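Local coordinates for protein 5-formaminoimidazole-4-carboxamide-1-(beta)-D-ribofuranosyl 5'-monophosphate synthetase (Methanocaldococcus jannaschii, PDB 2R7K) that catalyses the ATP- and formate-dependent, folate-independent formylation of AICAR to FAICAR in de novo purine biosynthesis, at residues 205-210 with 223-228; 209-214 with 294-299. All blocks are in the same frame, centred on the assembly; numbering follows the deposited sequence.

Contact 1 of 2, residues 205-210 with 223-228; sequences TNFCIH and LGMDKR. With AMZ (aminoimidazole 4-carboxamide ribonucleotide), chain F.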
loop_
_atom_site.group_PDB
_atom_site.type_symbol
_atom_site.label_atom_id
_atom_site.label_comp_id
_atom_site.label_asym_id
_atom_site.label_seq_id
_atom_site.Cartn_x
_atom_site.Cartn_y
_atom_site.Cartn_z
ATOM N N THR A 205 -6.307 3.365 36.090
ATOM C CA THR A 205 -6.438 3.768 34.699
ATOM C C THR A 205 -7.259 2.739 33.916
ATOM O O THR A 205 -7.060 1.537 34.055
ATOM C CB THR A 205 -5.049 3.953 34.076
ATOM O OG1 THR A 205 -4.164 2.953 34.586
ATOM C CG2 THR A 205 -4.483 5.309 34.438
ATOM N N ASN A 206 -8.201 3.226 33.119
ATOM C CA ASN A 206 -9.077 2.382 32.325
ATOM C C ASN A 206 -8.409 1.801 31.074
ATOM O O ASN A 206 -7.933 2.538 30.207
ATOM C CB ASN A 206 -10.299 3.190 31.896
ATOM C CG ASN A 206 -11.329 2.359 31.145
ATOM O OD1 ASN A 206 -12.036 2.881 30.292
ATOM N ND2 ASN A 206 -11.437 1.074 31.480
ATOM N N PHE A 207 -8.383 0.478 30.990
ATOM C CA PHE A 207 -8.024 -0.211 29.749
ATOM C C PHE A 207 -9.126 -1.197 29.404
ATOM O O PHE A 207 -9.303 -2.197 30.094
ATOM C CB PHE A 207 -6.711 -0.963 29.908
ATOM C CG PHE A 207 -5.545 -0.077 30.227
ATOM C CD1 PHE A 207 -4.784 0.481 29.215
ATOM C CD2 PHE A 207 -5.205 0.194 31.544
ATOM C CE1 PHE A 207 -3.702 1.293 29.508
ATOM C CE2 PHE A 207 -4.128 1.015 31.840
ATOM C CZ PHE A 207 -3.375 1.563 30.815
ATOM N N CYS A 208 -9.892 -0.885 28.362
ATOM C CA CYS A 208 -10.827 -1.841 27.785
ATOM C C CYS A 208 -10.072 -2.642 26.725
ATOM O O CYS A 208 -9.765 -2.142 25.654
ATOM C CB CYS A 208 -12.034 -1.117 27.196
ATOM S SG CYS A 208 -12.848 0.011 28.400
ATOM N N ILE A 209 -9.748 -3.884 27.046
ATOM C CA ILE A 209 -8.849 -4.667 26.207
ATOM C C ILE A 209 -9.636 -5.547 25.244
ATOM O O ILE A 209 -10.479 -6.348 25.654
ATOM C CB ILE A 209 -7.891 -5.492 27.074
ATOM C CG1 ILE A 209 -7.120 -4.548 28.006
ATOM C CG2 ILE A 209 -6.928 -6.291 26.206
ATOM C CD1 ILE A 209 -6.525 -5.229 29.227
ATOM N N HIS A 210 -9.376 -5.372 23.955
ATOM C CA HIS A 210 -10.117 -6.104 22.939
ATOM C C HIS A 210 -9.309 -7.297 22.431
ATOM O O HIS A 210 -8.236 -7.143 21.824
ATOM C CB HIS A 210 -10.558 -5.169 21.807
ATOM C CG HIS A 210 -11.260 -3.933 22.292
ATOM N ND1 HIS A 210 -12.601 -3.914 22.622
ATOM C CD2 HIS A 210 -10.801 -2.679 22.513
ATOM C CE1 HIS A 210 -12.936 -2.702 23.025
ATOM N NE2 HIS A 210 -11.863 -1.933 22.966
ATOM N N LEU A 223 -5.986 -7.284 19.941
ATOM C CA LEU A 223 -6.304 -6.433 18.796
ATOM C C LEU A 223 -6.183 -4.935 19.075
ATOM O O LEU A 223 -5.751 -4.166 18.212
ATOM C CB LEU A 223 -7.697 -6.770 18.246
ATOM C CG LEU A 223 -7.744 -7.828 17.134
ATOM C CD1 LEU A 223 -7.057 -7.295 15.898
ATOM C CD2 LEU A 223 -7.098 -9.144 17.564
ATOM N N GLY A 224 -6.553 -4.514 20.278
ATOM C CA GLY A 224 -6.421 -3.106 20.642
ATOM C C GLY A 224 -6.974 -2.777 22.016
ATOM O O GLY A 224 -7.458 -3.662 22.728
ATOM N N MET A 225 -6.900 -1.498 22.383
ATOM C CA MET A 225 -7.380 -1.035 23.693
ATOM C C MET A 225 -7.923 0.373 23.569
ATOM O O MET A 225 -7.395 1.175 22.788
ATOM C CB MET A 225 -6.231 -0.987 24.694
ATOM C CG MET A 225 -5.534 -2.298 24.928
ATOM S SD MET A 225 -4.164 -2.042 26.047
ATOM C CE MET A 225 -3.554 -3.739 26.164
ATOM N N ASP A 226 -8.953 0.673 24.358
ATOM C CA ASP A 226 -9.463 2.038 24.502
ATOM C C ASP A 226 -9.761 2.358 25.969
ATOM O O ASP A 226 -9.859 1.463 26.807
ATOM C CB ASP A 226 -10.752 2.237 23.683
ATOM C CG ASP A 226 -11.968 1.520 24.298
ATOM O OD1 ASP A 226 -12.041 0.280 24.178
ATOM O OD2 ASP A 226 -12.874 2.190 24.871
ATOM N N LYS A 227 -9.908 3.645 26.270
ATOM C CA LYS A 227 -10.503 4.065 27.532
ATOM C C LYS A 227 -11.845 4.726 27.236
ATOM O O LYS A 227 -12.020 5.367 26.202
ATOM C CB LYS A 227 -9.576 5.001 28.313
ATOM C CG LYS A 227 -9.513 6.435 27.814
ATOM C CD LYS A 227 -8.613 7.291 28.716
ATOM C CE LYS A 227 -9.049 8.749 28.705
ATOM N NZ LYS A 227 -8.301 9.584 29.681
ATOM N N ARG A 228 -12.794 4.548 28.141
ATOM C CA ARG A 228 -14.142 5.051 27.941
ATOM C C ARG A 228 -14.154 6.552 28.123
ATOM O O ARG A 228 -13.336 7.104 28.869
ATOM C CB ARG A 228 -15.108 4.414 28.945
ATOM C CG ARG A 228 -15.202 2.908 28.843
ATOM C CD ARG A 228 -15.856 2.505 27.536
ATOM N NE ARG A 228 -16.424 1.164 27.610
ATOM C CZ ARG A 228 -16.105 0.159 26.798
ATOM N NH1 ARG A 228 -15.222 0.333 25.825
ATOM N NH2 ARG A 228 -16.684 -1.023 26.961
HETATM O O5 AMZ F . -18.016 1.928 24.060
HETATM C C6 AMZ F . -18.892 2.284 23.271
HETATM N N2 AMZ F . -18.737 3.187 22.301
HETATM C C3A AMZ F . -20.283 1.688 23.359
HETATM C C7A AMZ F . -20.680 0.733 24.264
HETATM N N3 AMZ F . -19.917 0.179 25.204
HETATM N N1 AMZ F . -21.316 1.989 22.585
HETATM C C5 AMZ F . -22.345 1.236 22.996
HETATM N N AMZ F . -21.958 0.466 24.020
HETATM C C1 AMZ F . -22.792 -0.506 24.742
HETATM C C2 AMZ F . -23.617 0.197 25.821
HETATM C C3 AMZ F . -24.991 0.329 25.191
HETATM O O2 AMZ F . -25.979 0.188 26.212
HETATM O O1 AMZ F . -23.696 -0.669 26.956
HETATM O O AMZ F . -23.712 -1.068 23.769
HETATM C C AMZ F . -25.054 -0.884 24.256
HETATM C C4 AMZ F . -25.929 -0.573 23.038
HETATM O O3 AMZ F . -25.404 0.555 22.344
HETATM P P AMZ F . -26.389 1.657 21.735
HETATM O OP1 AMZ F . -27.300 1.170 20.664
HETATM O O4 AMZ F . -27.234 2.253 22.984
HETATM O OP2 AMZ F . -25.446 2.863 21.215
HETATM O O HOH W 1 -12.334 6.040 31.683
#
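His-210 reaches across from strand 205-214 and gives its NE2 hydrogen to Asp-226 OD1, 2.5 Å away. Ring and carboxylate are nearly coplanar, 18° apart, and the oxygen is met at the ring edge. On the other face of the sheet Met-225 runs extended alongside Ile-209, its CE 4.1 Å from Ile-209 CG1, and its SD makes an oblique Met-aromatic contact with Phe-207; its CA-H points to Cys-208 O, 3.3 Å from Met-225 CA. Back on the histidine side, Asp-226 can stretch to the imidazole because its CG sits between the backbone N and the carbonyl carbon (chi1 72°). The other carboxylate oxygen, OD2, uses its syn lone pair for a salt bridge with Arg-228 NH1 at 3.1 Å, so imidazole and guanidinium grip the two oxygens of one buried carboxylate. Cys-208 SG lies 3.4 Å above one face of the Arg-228 guanidinium; over the opposite face is O5 of the bound nucleotide AMZ. An Asp-316 salt bridge holds NH2. A methionine in place of Arg-228 would probably leave Asp-226 OD2 and Asp-316 without their cationic mate on the nucleotide side of the sheet. At that end Asn-206 OD1 takes the backbone N-H of Arg-228 in the carbonyl plane (2.8 Å, 168°). The backbones pair between Cys-208 and Asp-226, and at His-210 a classic beta bulge sets Leu-223 and Gly-224 opposite one residue: Leu-223 N bonds His-210 O at 2.9 Å, Gly-224 N only weakly. The whole is a bulged antiparallel beta hairpin in the central sheet of an ATP-grasp domain, with its polar face turned to the AMZ site.

Contact 2 of 2, residues 209-214 with 294-299; sequences IHYFYS and FCLQSL. With ACP (phosphomethylphosphonic acid adenylate ester), chain E.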
loop_
_atom_site.group_PDB
_atom_site.type_symbol
_atom_site.label_atom_id
_atom_site.label_comp_id
_atom_site.label_asym_id
_atom_site.label_seq_id
_atom_site.Cartn_x
_atom_site.Cartn_y
_atom_site.Cartn_z
ATOM N N ILE A 209 -9.748 -3.884 27.046
ATOM C CA ILE A 209 -8.849 -4.667 26.207
ATOM C C ILE A 209 -9.636 -5.547 25.244
ATOM O O ILE A 209 -10.479 -6.348 25.654
ATOM C CB ILE A 209 -7.891 -5.492 27.074
ATOM C CG1 ILE A 209 -7.120 -4.548 28.006
ATOM C CG2 ILE A 209 -6.928 -6.291 26.206
ATOM C CD1 ILE A 209 -6.525 -5.229 29.227
ATOM N N HIS A 210 -9.376 -5.372 23.955
ATOM C CA HIS A 210 -10.117 -6.104 22.939
ATOM C C HIS A 210 -9.309 -7.297 22.431
ATOM O O HIS A 210 -8.236 -7.143 21.824
ATOM C CB HIS A 210 -10.558 -5.169 21.807
ATOM C CG HIS A 210 -11.260 -3.933 22.292
ATOM N ND1 HIS A 210 -12.601 -3.914 22.622
ATOM C CD2 HIS A 210 -10.801 -2.679 22.513
ATOM C CE1 HIS A 210 -12.936 -2.702 23.025
ATOM N NE2 HIS A 210 -11.863 -1.933 22.966
ATOM N N TYR A 211 -9.827 -8.487 22.708
ATOM C CA TYR A 211 -9.193 -9.731 22.292
ATOM C C TYR A 211 -9.975 -10.393 21.155
ATOM O O TYR A 211 -11.146 -10.095 20.924
ATOM C CB TYR A 211 -9.136 -10.740 23.443
ATOM C CG TYR A 211 -8.460 -10.317 24.725
ATOM C CD1 TYR A 211 -7.176 -10.738 25.017
ATOM C CD2 TYR A 211 -9.131 -9.544 25.673
ATOM C CE1 TYR A 211 -6.558 -10.379 26.207
ATOM C CE2 TYR A 211 -8.518 -9.176 26.865
ATOM C CZ TYR A 211 -7.239 -9.596 27.124
ATOM O OH TYR A 211 -6.626 -9.242 28.297
ATOM N N PHE A 212 -9.324 -11.327 20.473
ATOM C CA PHE A 212 -9.994 -12.173 19.501
ATOM C C PHE A 212 -9.488 -13.593 19.709
ATOM O O PHE A 212 -8.279 -13.839 19.652
ATOM C CB PHE A 212 -9.705 -11.701 18.070
ATOM C CG PHE A 212 -10.504 -12.424 17.006
ATOM C CD1 PHE A 212 -11.708 -11.924 16.571
ATOM C CD2 PHE A 212 -10.042 -13.606 16.451
ATOM C CE1 PHE A 212 -12.437 -12.571 15.591
ATOM C CE2 PHE A 212 -10.772 -14.260 15.478
ATOM C CZ PHE A 212 -11.972 -13.745 15.053
ATOM N N TYR A 213 -10.398 -14.519 20.006
ATOM C CA TYR A 213 -10.017 -15.933 20.051
ATOM C C TYR A 213 -10.341 -16.578 18.710
ATOM O O TYR A 213 -11.493 -16.594 18.272
ATOM C CB TYR A 213 -10.698 -16.713 21.182
ATOM C CG TYR A 213 -10.405 -18.206 21.099
ATOM C CD1 TYR A 213 -9.182 -18.714 21.494
ATOM C CD2 TYR A 213 -11.351 -19.099 20.597
ATOM C CE1 TYR A 213 -8.903 -20.083 21.405
ATOM C CE2 TYR A 213 -11.076 -20.465 20.502
ATOM C CZ TYR A 213 -9.859 -20.940 20.902
ATOM O OH TYR A 213 -9.591 -22.294 20.809
ATOM N N SER A 214 -9.306 -17.083 18.054
ATOM C CA SER A 214 -9.483 -17.795 16.807
ATOM C C SER A 214 -9.579 -19.288 17.089
ATOM O O SER A 214 -8.598 -19.900 17.480
ATOM C CB SER A 214 -8.290 -17.543 15.890
ATOM O OG SER A 214 -8.362 -18.400 14.765
ATOM N N PHE A 294 -13.814 -10.636 22.164
ATOM C CA PHE A 294 -14.274 -10.396 23.530
ATOM C C PHE A 294 -13.442 -9.301 24.178
ATOM O O PHE A 294 -12.295 -9.068 23.793
ATOM C CB PHE A 294 -14.294 -11.681 24.379
ATOM C CG PHE A 294 -12.931 -12.246 24.703
ATOM C CD1 PHE A 294 -12.275 -11.883 25.868
ATOM C CD2 PHE A 294 -12.325 -13.167 23.859
ATOM C CE1 PHE A 294 -11.027 -12.408 26.180
ATOM C CE2 PHE A 294 -11.078 -13.709 24.168
ATOM C CZ PHE A 294 -10.428 -13.331 25.331
ATOM N N CYS A 295 -14.038 -8.625 25.154
ATOM C CA CYS A 295 -13.410 -7.477 25.797
ATOM C C CYS A 295 -13.351 -7.648 27.311
ATOM O O CYS A 295 -14.347 -8.024 27.934
ATOM C CB CYS A 295 -14.204 -6.215 25.451
ATOM S SG CYS A 295 -13.565 -4.700 26.156
ATOM N N LEU A 296 -12.183 -7.399 27.895
ATOM C CA LEU A 296 -12.079 -7.204 29.340
ATOM C C LEU A 296 -11.993 -5.711 29.629
ATOM O O LEU A 296 -11.063 -5.043 29.184
ATOM C CB LEU A 296 -10.849 -7.901 29.914
ATOM C CG LEU A 296 -10.843 -9.428 29.856
ATOM C CD1 LEU A 296 -9.616 -9.930 30.586
ATOM C CD2 LEU A 296 -12.112 -10.003 30.459
ATOM N N GLN A 297 -12.965 -5.187 30.367
ATOM C CA GLN A 297 -12.963 -3.779 30.752
ATOM C C GLN A 297 -12.349 -3.651 32.136
ATOM O O GLN A 297 -12.929 -4.065 33.136
ATOM C CB GLN A 297 -14.384 -3.232 30.725
ATOM C CG GLN A 297 -15.032 -3.363 29.363
ATOM C CD GLN A 297 -16.535 -3.416 29.436
ATOM O OE1 GLN A 297 -17.150 -4.429 29.091
ATOM N NE2 GLN A 297 -17.144 -2.326 29.892
ATOM N N SER A 298 -11.155 -3.091 32.191
ATOM C CA SER A 298 -10.369 -3.158 33.404
ATOM C C SER A 298 -9.914 -1.800 33.939
ATOM O O SER A 298 -10.024 -0.770 33.271
ATOM C CB SER A 298 -9.166 -4.070 33.184
ATOM O OG SER A 298 -8.272 -3.497 32.249
ATOM N N LEU A 299 -9.432 -1.817 35.174
ATOM C CA LEU A 299 -8.816 -0.658 35.771
ATOM C C LEU A 299 -7.476 -1.091 36.302
ATOM O O LEU A 299 -7.365 -2.129 36.944
ATOM C CB LEU A 299 -9.691 -0.098 36.892
ATOM C CG LEU A 299 -10.985 0.551 36.407
ATOM C CD1 LEU A 299 -12.004 0.681 37.544
ATOM C CD2 LEU A 299 -10.691 1.899 35.747
HETATM P PG ACP E . -22.744 0.358 29.788
HETATM O O1G ACP E . -23.975 1.234 29.847
HETATM O O2G ACP E . -23.030 -1.054 29.331
HETATM O O3G ACP E . -21.573 1.009 29.085
HETATM P PB ACP E . -20.974 -1.125 31.656
HETATM O O1B ACP E . -20.127 -1.131 30.406
HETATM O O2B ACP E . -21.666 -2.416 32.039
HETATM C C3B ACP E . -22.214 0.190 31.510
HETATM P PA ACP E . -20.437 -0.394 34.359
HETATM O O1A ACP E . -19.989 -1.531 35.240
HETATM O O2A ACP E . -21.859 0.104 34.385
HETATM O O3A ACP E . -19.968 -0.744 32.854
HETATM O "O5'" ACP E . -19.501 0.860 34.686
HETATM C "C5'" ACP E . -19.835 2.145 34.183
HETATM C "C4'" ACP E . -18.604 2.995 34.405
HETATM O "O4'" ACP E . -18.398 3.185 35.808
HETATM C "C3'" ACP E . -17.347 2.299 33.905
HETATM O "O3'" ACP E . -17.083 2.562 32.519
HETATM C "C2'" ACP E . -16.275 2.863 34.812
HETATM O "O2'" ACP E . -15.810 4.098 34.271
HETATM C "C1'" ACP E . -17.008 3.124 36.127
HETATM N N9 ACP E . -16.806 1.972 37.029
HETATM C C8 ACP E . -17.477 0.806 36.944
HETATM N N7 ACP E . -17.066 -0.062 37.899
HETATM C C5 ACP E . -16.114 0.560 38.621
HETATM C C6 ACP E . -15.277 0.216 39.789
HETATM N N6 ACP E . -15.369 -1.000 40.378
HETATM N N1 ACP E . -14.408 1.147 40.234
HETATM C C2 ACP E . -14.305 2.361 39.655
HETATM N N3 ACP E . -15.039 2.744 38.592
HETATM C C4 ACP E . -15.940 1.898 38.037
#
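Tyr-211 CB rests over one face of the Phe-294 ring, a CH-pi contact 3.6 Å from the ring centroid. The two rings are almost parallel, their planes 7° apart, but slid so far that they barely overlap: Phe-294 CE1 meets Tyr-211 CD2 at 3.5 Å near the rims. The Phe-294 first torsion of 69° puts the ring between its own backbone N and carbonyl carbon and carries it toward strand 205-214, against Tyr-211 CB. The rim of the Phe-294 ring is met near its plane by Tyr-213 CB. Beyond the ring pair, Tyr-211 CE2 touches Leu-296 CG at 3.8 Å, and the tyrosine hydroxyl goes on to bond the carbonyl O of Val-271 in helix 268-285, which fixes the far end of the ring. On this same face the Ile-209 CD1 methyl lies against Ser-298 OG, a hydroxyl hydrogen-bonded to Phe-207 O.

Strands 205-214 and 292-300 are antiparallel neighbours in the central five-stranded sheet of the ATP-grasp domain. Tyr-211 with Phe-294 and Ile-209 with Leu-296 are hydrogen-bonded pairs; Tyr-211 N meets Phe-294 O at 2.8 Å, whereas Phe-294 N approaches Tyr-211 O from above its carbonyl plane. Between them His-210 and Cys-295 form a non-hydrogen-bonded pair whose side chains occupy the opposite face. There Cys-295 SG lies obliquely to the imidazole, 3.7 Å from His-210 ND1, and a backbone contact carries Cys-295 CA to 3.1 Å from Ile-209 O.

Farther along, Gln-297, a predicted magnesium ligand, donates from NE2 to O1B of the ATP analogue ACP at 3.3 Å. Leu-299 CD1 packs against the adenine at C2, and Glu-199, Lys-156 and Val-202 are among the residues that hold the same nucleotide.

Both contacts are buried in one antiparallel sheet and share strand 205-214, whose Ile-209 and His-210 belong to each; contact 1 joins it to strand 219-230 in a short hairpin, contact 2 to strand 292-300 across some 80 residues of chain. Their centres lie 8 Å apart, and Asn-206 and Phe-207 bridge them through Ser-298. The chemistry differs: contact 1 carries a charged and polar face beside AMZ, backed by an apolar one, and reaches a second subunit through Thr-205 and Asn-206, whereas contact 2 is chiefly aromatic and aliphatic, touches no other chain, and meets ACP through Gln-297 and Leu-299. Arg-228 and Gln-297 pack together where the two ligand sites adjoin.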